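Local atomic coordinates of mosquitocidal toxin (Bacillus sphaericus, PDB entry 2CB4), a protein that kills mosquito larvae as a toxin whose catalytic domain, described here, is an ADP-ribosyltransferase that probably moves ADP-ribose from NAD+ to target proteins. Residues A27-L32 with G93-V98; L38-I43 with N54-R59; I70-E75 with E155-G160; H144-N149 with N275-I280; I203-I208 with H236-N241. The protein carries 1 engineered substitution. All blocks are in the same frame, centred on the assembly; numbering follows the deposited sequence.

In the fold
The five contacts spread across the catalytic domain. Interaction 2 uses helix 36-44 and interaction 1 the loop before it. Their centres are about 17 Å apart, and L32 packs on L39 between them. Interaction 3 is the closest to the centre of the chain. R59 of interaction 2 bonds to A158 and G160 there, and F94 of interaction 1 touches I156. Interactions 4 and 5 occupy the other end, where N275 O meets I203 N. Interactions 3 and 5 both reach the large mixed sheet. Along the chain, interaction 2 falls between the segments of 1, and 5 between those of 4. Interactions 1 and 3 alternate, as do 3 and 4. Most contacts tie together parts distant in sequence.

Interaction 1: A27-L32 with G93-V98; sequences ASLTWL and GFIPRV
The carbonyl O of L29 accepts a hydrogen bond from L32 N at 3.1 Å, in the turn from which the L29 side chain reaches P96. L29 is the centre of an inverse gamma turn, whose bond from T30 N to S28 O is weak. CG of L29 lies anti to its own carbonyl carbon (chi1 -57°), which puts it against CD of P96. The L29 and P96 side chains meet tip to tip. CD1 of L29 touches CG of P96 at 3.9 Å. It also comes to 3.5 Å from the carbonyl O of V98, a contact of a methyl group with a polar atom. The other branch, CD2 of L29, lies 4.1 Å from CD of P96 and loosely borders CG2 of I95. The contact joins the loop before helix 36-44 to the loop that leaves helix 86-92, where G93 turns with positive phi. The second loop is part of the Scabin-like region of the ADP-ribosyltransferase domain. P96 also packs on V124 of strand 123-131, and F94 sets its ring edge-to-face with Y154. The rest of the contact belongs to S28. Its OG lies anti to the backbone N (chi1 -166°) and comes to 3.4 Å from CG1 of I95. CB of S28 is 3.8 Å from the carbonyl O of F94. Both S28 and L29 are tied by backbone bonds to G185. Next to the contact, T30 and W31 pack on T117 and E107 of a neighbouring subunit.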
# COMPACT_ATOMS: atom_id res chain seq x y z
N ALA A 27 2.29 -28.24 22.99
CA ALA A 27 1.94 -27.24 21.99
C ALA A 27 2.59 -25.88 22.04
O ALA A 27 2.59 -25.18 23.08
CB ALA A 27 0.43 -27.10 21.82
N SER A 28 3.07 -25.50 20.87
CA SER A 28 3.65 -24.20 20.60
C SER A 28 2.44 -23.27 20.31
O SER A 28 2.40 -22.14 20.78
CB SER A 28 4.54 -24.28 19.36
OG SER A 28 5.31 -23.12 19.34
N LEU A 29 1.44 -23.77 19.56
CA LEU A 29 0.19 -23.02 19.28
C LEU A 29 -0.65 -23.27 20.54
O LEU A 29 -1.48 -24.17 20.58
CB LEU A 29 -0.52 -23.62 18.06
CG LEU A 29 0.28 -23.67 16.74
CD1 LEU A 29 -0.60 -24.09 15.56
CD2 LEU A 29 0.94 -22.31 16.49
N THR A 30 -0.34 -22.53 21.60
CA THR A 30 -0.96 -22.70 22.92
C THR A 30 -2.48 -22.61 22.99
O THR A 30 -3.10 -23.19 23.87
CB THR A 30 -0.33 -21.75 23.95
OG1 THR A 30 -0.47 -20.40 23.49
CG2 THR A 30 1.16 -22.07 24.14
N TRP A 31 -3.07 -21.89 22.05
CA TRP A 31 -4.51 -21.76 22.02
C TRP A 31 -5.21 -23.09 21.74
O TRP A 31 -6.40 -23.24 22.01
CB TRP A 31 -4.94 -20.69 21.02
CG TRP A 31 -4.22 -20.75 19.71
CD1 TRP A 31 -3.08 -20.06 19.36
CD2 TRP A 31 -4.59 -21.52 18.56
NE1 TRP A 31 -2.73 -20.36 18.07
CE2 TRP A 31 -3.63 -21.26 17.55
CE3 TRP A 31 -5.63 -22.42 18.29
CZ2 TRP A 31 -3.69 -21.84 16.30
CZ3 TRP A 31 -5.68 -23.02 17.04
CH2 TRP A 31 -4.71 -22.73 16.06
N LEU A 32 -4.48 -24.06 21.21
CA LEU A 32 -5.05 -25.38 20.92
C LEU A 32 -5.28 -26.16 22.21
O LEU A 32 -6.17 -27.00 22.28
CB LEU A 32 -4.05 -26.20 20.10
CG LEU A 32 -4.03 -26.05 18.59
CD1 LEU A 32 -3.14 -27.14 18.05
CD2 LEU A 32 -5.45 -26.17 18.04
N GLY A 93 11.23 -23.11 19.57
CA GLY A 93 10.73 -24.47 19.60
C GLY A 93 10.38 -24.88 18.17
O GLY A 93 10.84 -24.28 17.19
N PHE A 94 9.55 -25.90 18.05
CA PHE A 94 9.10 -26.34 16.74
C PHE A 94 7.68 -25.86 16.53
O PHE A 94 6.73 -26.42 17.08
CB PHE A 94 9.19 -27.85 16.61
CG PHE A 94 10.60 -28.36 16.61
CD1 PHE A 94 11.47 -28.04 15.55
CD2 PHE A 94 11.08 -29.13 17.67
CE1 PHE A 94 12.78 -28.52 15.55
CE2 PHE A 94 12.40 -29.60 17.68
CZ PHE A 94 13.25 -29.29 16.61
N ILE A 95 7.56 -24.79 15.75
CA ILE A 95 6.27 -24.19 15.42
C ILE A 95 5.83 -24.82 14.10
O ILE A 95 6.66 -25.04 13.21
CB ILE A 95 6.42 -22.64 15.28
CG1 ILE A 95 6.94 -22.04 16.61
CG2 ILE A 95 5.10 -21.97 14.85
CD1 ILE A 95 7.29 -20.53 16.50
N PRO A 96 4.56 -25.19 13.99
CA PRO A 96 4.08 -25.86 12.78
C PRO A 96 4.03 -24.94 11.55
O PRO A 96 4.04 -23.72 11.67
CB PRO A 96 2.64 -26.30 13.16
CG PRO A 96 2.53 -26.13 14.60
CD PRO A 96 3.51 -25.10 15.02
N ARG A 97 3.96 -25.55 10.36
CA ARG A 97 3.87 -24.76 9.13
C ARG A 97 2.61 -23.90 9.07
O ARG A 97 2.65 -22.83 8.49
CB ARG A 97 4.02 -25.64 7.90
CG ARG A 97 5.42 -26.20 7.82
CD ARG A 97 5.50 -27.32 6.81
NE ARG A 97 5.36 -26.80 5.46
CZ ARG A 97 4.99 -27.54 4.42
NH1 ARG A 97 4.73 -28.84 4.54
NH2 ARG A 97 4.90 -26.97 3.24
N VAL A 98 1.51 -24.36 9.68
CA VAL A 98 0.26 -23.58 9.75
C VAL A 98 0.13 -23.11 11.21
O VAL A 98 0.18 -23.91 12.14
CB VAL A 98 -0.96 -24.42 9.32
CG1 VAL A 98 -2.26 -23.66 9.60
CG2 VAL A 98 -0.86 -24.80 7.86

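Interaction 2: L38-I43 with N54-R59; sequences LLYQLI and NGLHMR
Y40 and L56 bring the backbones nearest, 8.8 Å from CA to CA, where a segment of regular helix faces a length of chain without regular structure. Side chains therefore span the gap. Y40 has CG anti to its backbone N (chi1 -180°), and its ring carries much of the contact. L56 and Y40 slide past each other in opposite directions, with CB of L56 4.0 Å from CE1 of the ring. CE of M58, a selenomethionine, comes to the ring edge near its plane, 3.6 Å from CD1 of Y40. Further along the ring, OH of Y40 lies 3.7 Å from N of L56 and also borders CA of G55. One turn on, I43 meets L56 at about a right angle, and its CG2 touches CD1 of L56 at 3.7 Å. The side chains thus meet by apolar packing, with the Y40 hydroxyl set against the backbone of the chain that returns after the helix. W23 packs on both L39 and M58, and I47 packs on L56. The returning chain also lies beside strand 162-163 and helix 164-167, where H57 bonds to D163 and to S167.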
# COMPACT_ATOMS: atom_id res chain seq x y z
N LEU A 38 -12.58 -30.48 21.02
CA LEU A 38 -12.95 -30.00 19.72
C LEU A 38 -11.91 -30.42 18.66
O LEU A 38 -12.27 -30.89 17.57
CB LEU A 38 -13.12 -28.49 19.75
CG LEU A 38 -13.23 -27.92 18.34
CD1 LEU A 38 -14.32 -28.67 17.55
CD2 LEU A 38 -13.48 -26.42 18.38
N LEU A 39 -10.62 -30.31 19.01
CA LEU A 39 -9.53 -30.69 18.11
C LEU A 39 -9.56 -32.17 17.81
O LEU A 39 -9.42 -32.58 16.67
CB LEU A 39 -8.15 -30.27 18.67
CG LEU A 39 -6.92 -30.66 17.83
CD1 LEU A 39 -6.92 -29.91 16.50
CD2 LEU A 39 -5.61 -30.49 18.56
N TYR A 40 -9.77 -32.98 18.84
CA TYR A 40 -9.83 -34.42 18.64
C TYR A 40 -10.98 -34.80 17.68
O TYR A 40 -10.85 -35.69 16.84
CB TYR A 40 -9.94 -35.16 19.97
CG TYR A 40 -10.00 -36.64 19.76
CD1 TYR A 40 -8.84 -37.40 19.69
CD2 TYR A 40 -11.22 -37.28 19.57
CE1 TYR A 40 -8.88 -38.77 19.45
CE2 TYR A 40 -11.28 -38.66 19.34
CZ TYR A 40 -10.11 -39.40 19.27
OH TYR A 40 -10.15 -40.76 19.03
N GLN A 41 -12.11 -34.11 17.79
CA GLN A 41 -13.23 -34.38 16.90
C GLN A 41 -12.87 -33.97 15.48
O GLN A 41 -13.07 -34.72 14.54
CB GLN A 41 -14.48 -33.57 17.31
CG GLN A 41 -14.98 -33.90 18.69
CD GLN A 41 -15.78 -35.20 18.74
OE1 GLN A 41 -15.37 -36.24 18.19
NE2 GLN A 41 -16.93 -35.15 19.41
N LEU A 42 -12.38 -32.75 15.35
CA LEU A 42 -11.97 -32.17 14.08
C LEU A 42 -11.02 -33.13 13.32
O LEU A 42 -11.18 -33.35 12.12
CB LEU A 42 -11.25 -30.87 14.37
CG LEU A 42 -11.40 -29.65 13.47
CD1 LEU A 42 -12.78 -29.59 12.90
CD2 LEU A 42 -11.12 -28.43 14.30
N ILE A 43 -10.06 -33.71 14.02
CA ILE A 43 -9.12 -34.64 13.40
C ILE A 43 -9.77 -36.02 13.14
O ILE A 43 -9.60 -36.59 12.06
CB ILE A 43 -7.88 -34.85 14.33
CG1 ILE A 43 -7.06 -33.56 14.44
CG2 ILE A 43 -7.04 -36.03 13.88
CD1 ILE A 43 -5.96 -33.63 15.50
N ASN A 54 -9.78 -48.41 16.39
CA ASN A 54 -9.86 -47.98 17.79
C ASN A 54 -9.62 -46.50 18.07
O ASN A 54 -9.54 -46.09 19.22
CB ASN A 54 -8.93 -48.84 18.64
CG ASN A 54 -9.17 -50.33 18.43
OD1 ASN A 54 -8.38 -51.02 17.78
ND2 ASN A 54 -10.30 -50.82 18.94
N GLY A 55 -9.51 -45.69 17.02
CA GLY A 55 -9.27 -44.27 17.20
C GLY A 55 -7.76 -44.00 17.39
O GLY A 55 -6.92 -44.93 17.43
N LEU A 56 -7.43 -42.71 17.52
CA LEU A 56 -6.06 -42.29 17.71
C LEU A 56 -5.52 -42.79 19.02
O LEU A 56 -6.18 -42.74 20.05
CB LEU A 56 -5.94 -40.77 17.63
CG LEU A 56 -6.33 -40.13 16.30
CD1 LEU A 56 -6.21 -38.62 16.36
CD2 LEU A 56 -5.57 -40.70 15.12
N HIS A 57 -4.29 -43.26 18.99
CA HIS A 57 -3.66 -43.73 20.19
C HIS A 57 -2.59 -42.71 20.63
O HIS A 57 -1.58 -42.53 19.94
CB HIS A 57 -3.07 -45.11 19.98
CG HIS A 57 -2.50 -45.71 21.22
ND1 HIS A 57 -1.23 -45.41 21.68
CD2 HIS A 57 -3.03 -46.56 22.14
CE1 HIS A 57 -0.99 -46.06 22.81
NE2 HIS A 57 -2.08 -46.76 23.11
N MSE A 58 -2.84 -42.04 21.76
CA MSE A 58 -1.94 -41.06 22.34
C MSE A 58 -0.82 -41.77 23.10
O MSE A 58 -1.05 -42.79 23.70
CB MSE A 58 -2.76 -40.24 23.32
CG MSE A 58 -3.93 -39.47 22.73
SE MSE A 58 -3.70 -38.89 20.91
CE MSE A 58 -5.40 -38.22 20.58
N ARG A 59 0.41 -41.25 23.06
CA ARG A 59 1.50 -41.91 23.77
C ARG A 59 1.17 -41.93 25.25
O ARG A 59 0.61 -40.97 25.81
CB ARG A 59 2.78 -41.11 23.69
CG ARG A 59 3.67 -41.35 22.55
CD ARG A 59 4.45 -40.06 22.46
NE ARG A 59 5.80 -40.24 22.92
CZ ARG A 59 6.49 -39.35 23.59
NH1 ARG A 59 5.95 -38.18 23.94
NH2 ARG A 59 7.73 -39.64 23.94

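Interaction 3: I70-E75 with E155-G160; sequences IQIDNE and EIFAPG
I72 gives a CH-pi contact: its CG2 stands over the centre of the F157 ring, 3.8 Å from the centroid and 8° off the ring normal. The two side chains cross at about a right angle. At the ring edge, in plane, the carbonyl O of D73 lies 3.6 Å from CE1 of F157. I72 and D73, successive residues, thus meet one face and one edge of the ring. Apolar packing continues at I70. Its CG2, anti to the backbone N, comes to 3.6 Å from O of F157 and 3.9 Å from CB of the same residue. CD1 of I70 presses on the P159 ring, 3.4 Å from CD. The polar bonds lie to the side. D73 is bonded through both carboxylate oxygens. NE2 of Q71 donates to OD2 of D73 at 3.0 Å, meeting the oxygen from above the carboxylate plane, and OD1 bonds to ND1 of H76. E155, two residues before F157, forms salt bridges with R77 and R193. The loop ahead of strand 78-82 thus packs on F157 and P159. These follow I156 of strand 150-156, which lies between 78-82 and 192-199 in the mixed sheet of the ADP-ribosyltransferase fold.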
# COMPACT_ATOMS: atom_id res chain seq x y z
N ILE A 70 7.87 -34.52 33.18
CA ILE A 70 8.14 -35.21 31.95
C ILE A 70 8.97 -36.45 32.25
O ILE A 70 9.98 -36.41 32.96
CB ILE A 70 8.88 -34.26 30.90
CG1 ILE A 70 8.09 -32.97 30.66
CG2 ILE A 70 9.13 -34.92 29.61
CD1 ILE A 70 6.67 -33.22 30.39
N GLN A 71 8.56 -37.56 31.67
CA GLN A 71 9.25 -38.84 31.79
C GLN A 71 10.46 -38.80 30.85
O GLN A 71 10.32 -38.73 29.61
CB GLN A 71 8.30 -39.97 31.38
CG GLN A 71 8.85 -41.37 31.58
CD GLN A 71 9.16 -41.63 33.02
OE1 GLN A 71 8.44 -41.16 33.91
NE2 GLN A 71 10.25 -42.34 33.28
N ILE A 72 11.64 -38.85 31.43
CA ILE A 72 12.86 -38.79 30.66
C ILE A 72 13.59 -40.13 30.69
O ILE A 72 14.37 -40.38 31.60
CB ILE A 72 13.78 -37.62 31.19
CG1 ILE A 72 13.04 -36.28 31.06
CG2 ILE A 72 15.14 -37.59 30.47
CD1 ILE A 72 13.66 -35.19 31.81
N ASP A 73 13.30 -40.99 29.72
CA ASP A 73 13.93 -42.31 29.60
C ASP A 73 14.04 -42.67 28.12
O ASP A 73 13.39 -42.05 27.29
CB ASP A 73 13.18 -43.41 30.40
CG ASP A 73 11.70 -43.51 30.05
OD1 ASP A 73 11.27 -43.09 28.96
OD2 ASP A 73 10.94 -44.06 30.88
N ASN A 74 14.89 -43.65 27.79
CA ASN A 74 15.09 -44.06 26.41
C ASN A 74 13.81 -44.33 25.66
O ASN A 74 13.69 -44.05 24.47
CB ASN A 74 15.96 -45.31 26.35
CG ASN A 74 17.40 -45.05 26.74
OD1 ASN A 74 17.79 -43.90 26.97
ND2 ASN A 74 18.19 -46.10 26.80
N GLU A 75 12.86 -44.90 26.37
CA GLU A 75 11.60 -45.27 25.75
C GLU A 75 10.76 -44.08 25.30
O GLU A 75 9.95 -44.22 24.39
CB GLU A 75 10.84 -46.20 26.74
CG GLU A 75 9.63 -46.91 26.18
CD GLU A 75 8.59 -47.20 27.25
OE1 GLU A 75 8.97 -47.38 28.44
OE2 GLU A 75 7.38 -47.23 26.90
N GLU A 155 17.03 -33.53 20.19
CA GLU A 155 16.61 -34.50 21.20
C GLU A 155 15.49 -33.87 22.03
O GLU A 155 15.64 -32.80 22.62
CB GLU A 155 17.78 -34.88 22.11
CG GLU A 155 17.42 -35.84 23.23
CD GLU A 155 18.50 -35.91 24.28
OE1 GLU A 155 19.03 -34.85 24.67
OE2 GLU A 155 18.87 -37.03 24.67
N ILE A 156 14.36 -34.56 22.05
CA ILE A 156 13.15 -34.06 22.71
C ILE A 156 12.55 -35.04 23.75
O ILE A 156 12.57 -36.26 23.55
CB ILE A 156 12.08 -33.83 21.58
CG1 ILE A 156 12.61 -32.85 20.52
CG2 ILE A 156 10.71 -33.43 22.14
CD1 ILE A 156 12.09 -33.08 19.14
N PHE A 157 11.98 -34.47 24.81
CA PHE A 157 11.24 -35.20 25.87
C PHE A 157 10.08 -34.26 26.13
O PHE A 157 10.25 -33.21 26.70
CB PHE A 157 12.06 -35.39 27.14
CG PHE A 157 13.24 -36.33 26.97
CD1 PHE A 157 13.05 -37.71 27.03
CD2 PHE A 157 14.52 -35.83 26.71
CE1 PHE A 157 14.13 -38.57 26.89
CE2 PHE A 157 15.59 -36.69 26.57
CZ PHE A 157 15.40 -38.07 26.66
N ALA A 158 8.91 -34.64 25.64
CA ALA A 158 7.74 -33.79 25.73
C ALA A 158 6.53 -34.60 26.19
O ALA A 158 6.46 -35.81 25.99
CB ALA A 158 7.45 -33.20 24.28
N PRO A 159 5.55 -33.90 26.73
CA PRO A 159 4.33 -34.56 27.14
C PRO A 159 3.48 -34.77 25.89
O PRO A 159 3.46 -33.91 24.99
CB PRO A 159 3.63 -33.49 28.03
CG PRO A 159 4.18 -32.15 27.53
CD PRO A 159 5.61 -32.49 27.22
N GLY A 160 2.75 -35.88 25.85
CA GLY A 160 1.84 -36.13 24.76
C GLY A 160 2.40 -36.67 23.47
O GLY A 160 3.42 -37.38 23.43

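Interaction 4: H144-N149 with N275-I280; sequences HSANNN and NSLNVI
A146 sets its CB against both methyl groups of L277, CD1 and CD2, each 3.7 Å away. The carbonyl O of A146 is also near, 3.5 Å from CD2 of L277. L277 has CG in the crowded position between its backbone N and carbonyl carbon (chi1 39°), and from there both methyls branch onto A146. N147 brings its amide group up from the next position. It crosses L277 and V279 obliquely, and its CG lies 4.1 Å from CG1 of V279. Around this shell, turns fix the backbone on each side. A type I beta turn runs from S145 to N148, closed by N148 N to S145 O at 2.9 Å, and it places A146 and N147 at its corners. On the facing segment, N278 N donates to S276 OG at 3.2 Å, in an ST turn that precedes V279. Farther out, OG of S145 bonds to R83 and D258, while NE2 of H144 bonds to E265. ND1 of H144 bonds to N211 of a neighbouring subunit, so the loop also takes part in the assembly. L277 and V279 rest on T142 of strand 142-143. The contact packs the tail of the modelled chain against the turn between strands 142-143 and 150-156. It is loop-on-loop packing beside the small two-stranded antiparallel sheet of 142-143 and 264-265.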
# COMPACT_ATOMS: atom_id res chain seq x y z
N HIS A 144 17.36 -38.84 3.79
CA HIS A 144 18.27 -39.21 2.69
C HIS A 144 19.36 -38.16 2.49
O HIS A 144 20.45 -38.48 2.05
CB HIS A 144 17.48 -39.35 1.37
CG HIS A 144 16.63 -40.57 1.31
ND1 HIS A 144 15.36 -40.58 0.75
CD2 HIS A 144 16.85 -41.83 1.76
CE1 HIS A 144 14.86 -41.80 0.83
NE2 HIS A 144 15.75 -42.58 1.44
N SER A 145 19.07 -36.90 2.78
CA SER A 145 20.03 -35.82 2.57
C SER A 145 20.95 -35.54 3.78
O SER A 145 21.71 -34.58 3.76
CB SER A 145 19.25 -34.54 2.32
OG SER A 145 18.66 -34.12 3.55
N ALA A 146 20.86 -36.37 4.82
CA ALA A 146 21.61 -36.16 6.05
C ALA A 146 23.13 -35.96 5.94
O ALA A 146 23.73 -35.27 6.79
CB ALA A 146 21.24 -37.25 7.10
N ASN A 147 23.74 -36.56 4.94
CA ASN A 147 25.20 -36.47 4.75
C ASN A 147 25.60 -35.19 3.99
O ASN A 147 26.77 -34.93 3.78
CB ASN A 147 25.70 -37.69 3.95
CG ASN A 147 26.03 -38.90 4.83
OD1 ASN A 147 26.22 -40.00 4.32
ND2 ASN A 147 26.14 -38.70 6.14
N ASN A 148 24.60 -34.44 3.55
CA ASN A 148 24.82 -33.22 2.78
C ASN A 148 24.67 -31.97 3.60
O ASN A 148 23.63 -31.74 4.26
CB ASN A 148 23.82 -33.16 1.58
CG ASN A 148 23.82 -34.45 0.75
OD1 ASN A 148 22.87 -35.24 0.78
ND2 ASN A 148 24.95 -34.73 0.11
N ASN A 149 25.72 -31.16 3.56
CA ASN A 149 25.73 -29.89 4.25
C ASN A 149 25.50 -29.97 5.75
O ASN A 149 26.00 -30.89 6.40
CB ASN A 149 24.78 -28.90 3.54
CG ASN A 149 25.06 -28.82 2.02
OD1 ASN A 149 24.24 -29.22 1.20
ND2 ASN A 149 26.23 -28.34 1.67
N ASN A 275 31.44 -40.93 15.04
CA ASN A 275 31.30 -39.49 14.76
C ASN A 275 30.37 -39.16 13.57
O ASN A 275 30.12 -37.99 13.25
CB ASN A 275 32.69 -38.85 14.60
CG ASN A 275 33.43 -38.76 15.96
OD1 ASN A 275 34.67 -38.81 16.03
ND2 ASN A 275 32.67 -38.71 17.03
N SER A 276 29.84 -40.22 12.96
CA SER A 276 28.95 -40.10 11.80
C SER A 276 27.49 -40.36 12.16
O SER A 276 27.17 -40.66 13.33
CB SER A 276 29.41 -41.06 10.67
OG SER A 276 29.00 -42.40 10.92
N LEU A 277 26.60 -40.20 11.19
CA LEU A 277 25.17 -40.46 11.42
C LEU A 277 24.80 -41.86 10.83
O LEU A 277 23.61 -42.17 10.59
CB LEU A 277 24.26 -39.33 10.90
CG LEU A 277 24.54 -38.60 9.58
CD1 LEU A 277 24.00 -39.40 8.44
CD2 LEU A 277 23.84 -37.25 9.68
N ASN A 278 25.85 -42.67 10.61
CA ASN A 278 25.74 -44.07 10.13
C ASN A 278 25.13 -44.26 8.74
O ASN A 278 24.42 -45.25 8.51
CB ASN A 278 24.97 -44.94 11.14
CG ASN A 278 25.82 -45.35 12.33
OD1 ASN A 278 25.30 -45.95 13.26
ND2 ASN A 278 27.11 -45.06 12.29
N VAL A 279 25.38 -43.31 7.84
CA VAL A 279 24.90 -43.40 6.46
C VAL A 279 26.16 -43.38 5.60
O VAL A 279 27.06 -42.55 5.81
CB VAL A 279 23.92 -42.24 6.08
CG1 VAL A 279 23.64 -42.25 4.58
CG2 VAL A 279 22.62 -42.35 6.87
N ILE A 280 26.25 -44.35 4.69
CA ILE A 280 27.40 -44.50 3.79
C ILE A 280 27.57 -43.31 2.83
O ILE A 280 26.61 -42.85 2.18
CB ILE A 280 27.28 -45.84 2.98
CG1 ILE A 280 27.42 -47.05 3.92
CG2 ILE A 280 28.33 -45.90 1.86
CD1 ILE A 280 26.92 -48.36 3.31

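Interaction 5: I203-I208 with H236-N241; sequences IVRIWI and HSEGNN
W207 points the edge of its six-membered ring at one face of H236, with centroids 5.0 Å apart and planes at 88°. This is a T-shaped pair. CG of H236 lies anti to its backbone N (chi1 -163°), which starts the imidazole toward the W207 edge. The plane of the H236 imidazole also receives E238 N, which donates to ND1 at 3.2 Å, almost straight. One face of the indole carries CD of R205, 3.3 Å above the plane and toward the rim. At the indole edge, CZ2 of W207 lies 3.2 Å from the carbonyl O of E238, near the ring plane. H236 to G239 form a type I beta turn. Across from it, V204 and R205 form a classic beta bulge facing E197 of the neighbouring antiparallel strand 192-199 in the mixed sheet, and NE1 of W207 bonds to OE1 of E197. NE of R205 bonds to S228. The R205 guanidinium takes OE1 of E238 over one face, with the two planes 22° apart. NH1 of R205 and OE1 of E238 are 3.8 Å apart, a long salt bridge of charges alone, since no N-H points at the oxygen. A water in the guanidinium plane donates to E238 O at 2.9 Å. Its contact with R205 NH1, at 2.5 Å, is so short that its position is doubtful.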
# COMPACT_ATOMS: atom_id res chain seq x y z
N ILE A 203 29.51 -35.21 13.14
CA ILE A 203 29.19 -34.37 14.29
C ILE A 203 30.33 -33.40 14.54
O ILE A 203 31.49 -33.81 14.65
CB ILE A 203 28.93 -35.19 15.58
CG1 ILE A 203 27.84 -36.23 15.33
CG2 ILE A 203 28.35 -34.30 16.69
CD1 ILE A 203 27.68 -37.24 16.53
N VAL A 204 30.00 -32.11 14.62
CA VAL A 204 31.02 -31.09 14.84
C VAL A 204 30.75 -30.36 16.15
O VAL A 204 31.63 -29.70 16.70
CB VAL A 204 31.14 -30.10 13.63
CG1 VAL A 204 31.48 -30.85 12.34
CG2 VAL A 204 29.87 -29.30 13.47
N ARG A 205 29.54 -30.52 16.70
CA ARG A 205 29.20 -29.87 17.94
C ARG A 205 27.96 -30.44 18.57
O ARG A 205 27.04 -30.86 17.87
CB ARG A 205 28.99 -28.39 17.68
CG ARG A 205 28.62 -27.57 18.88
CD ARG A 205 28.95 -26.12 18.59
NE ARG A 205 30.36 -25.84 18.78
CZ ARG A 205 31.09 -25.03 18.01
NH1 ARG A 205 30.54 -24.41 16.97
NH2 ARG A 205 32.38 -24.84 18.27
N ILE A 206 27.93 -30.41 19.90
CA ILE A 206 26.78 -30.86 20.68
C ILE A 206 26.31 -29.64 21.46
O ILE A 206 27.09 -29.01 22.16
CB ILE A 206 27.15 -31.99 21.68
CG1 ILE A 206 27.63 -33.22 20.89
CG2 ILE A 206 25.92 -32.36 22.55
CD1 ILE A 206 28.39 -34.22 21.73
N TRP A 207 25.05 -29.28 21.26
CA TRP A 207 24.43 -28.13 21.90
C TRP A 207 23.50 -28.60 23.01
O TRP A 207 22.68 -29.49 22.80
CB TRP A 207 23.56 -27.38 20.90
CG TRP A 207 24.34 -26.67 19.83
CD1 TRP A 207 24.69 -27.16 18.57
CD2 TRP A 207 24.82 -25.33 19.89
NE1 TRP A 207 25.38 -26.20 17.88
CE2 TRP A 207 25.48 -25.07 18.66
CE3 TRP A 207 24.79 -24.33 20.88
CZ2 TRP A 207 26.09 -23.84 18.40
CZ3 TRP A 207 25.40 -23.11 20.60
CH2 TRP A 207 26.03 -22.87 19.36
N ILE A 208 23.63 -27.97 24.18
CA ILE A 208 22.78 -28.26 25.32
C ILE A 208 21.85 -27.07 25.53
O ILE A 208 22.30 -25.93 25.48
CB ILE A 208 23.61 -28.44 26.61
CG1 ILE A 208 24.76 -29.46 26.40
CG2 ILE A 208 22.72 -28.86 27.77
CD1 ILE A 208 24.27 -30.82 26.08
N HIS A 236 23.65 -17.02 20.32
CA HIS A 236 24.97 -17.56 20.52
C HIS A 236 25.75 -17.35 19.22
O HIS A 236 25.20 -17.55 18.11
CB HIS A 236 24.88 -19.03 20.81
CG HIS A 236 26.12 -19.56 21.42
ND1 HIS A 236 27.28 -19.73 20.70
CD2 HIS A 236 26.42 -19.85 22.71
CE1 HIS A 236 28.23 -20.15 21.51
NE2 HIS A 236 27.73 -20.24 22.73
N SER A 237 27.02 -16.95 19.33
CA SER A 237 27.81 -16.70 18.12
C SER A 237 27.94 -17.86 17.15
O SER A 237 28.10 -17.65 15.93
CB SER A 237 29.19 -16.08 18.41
OG SER A 237 30.06 -17.03 18.98
N GLU A 238 27.88 -19.09 17.63
CA GLU A 238 28.01 -20.15 16.63
C GLU A 238 26.71 -20.91 16.38
O GLU A 238 26.72 -22.01 15.80
CB GLU A 238 29.11 -21.11 17.11
CG GLU A 238 30.55 -20.60 16.81
CD GLU A 238 31.55 -20.90 17.95
OE1 GLU A 238 31.13 -21.28 19.10
OE2 GLU A 238 32.77 -20.75 17.67
N GLY A 239 25.60 -20.34 16.85
CA GLY A 239 24.30 -20.98 16.81
C GLY A 239 23.43 -20.65 15.65
O GLY A 239 22.23 -20.87 15.69
N ASN A 240 24.04 -20.15 14.59
CA ASN A 240 23.28 -19.78 13.42
C ASN A 240 23.64 -20.48 12.15
O ASN A 240 23.19 -20.04 11.10
CB ASN A 240 23.41 -18.28 13.19
CG ASN A 240 22.25 -17.53 13.74
OD1 ASN A 240 22.40 -16.76 14.70
ND2 ASN A 240 21.04 -17.86 13.25
N ASN A 241 24.45 -21.53 12.21
CA ASN A 241 24.84 -22.19 10.96
C ASN A 241 23.71 -22.88 10.25
O ASN A 241 23.05 -23.77 10.79
CB ASN A 241 26.02 -23.15 11.14
CG ASN A 241 27.15 -22.53 11.92
OD1 ASN A 241 27.36 -21.31 11.87
ND2 ASN A 241 27.83 -23.33 12.69
O HOH W 1 28.45 -24.36 15.59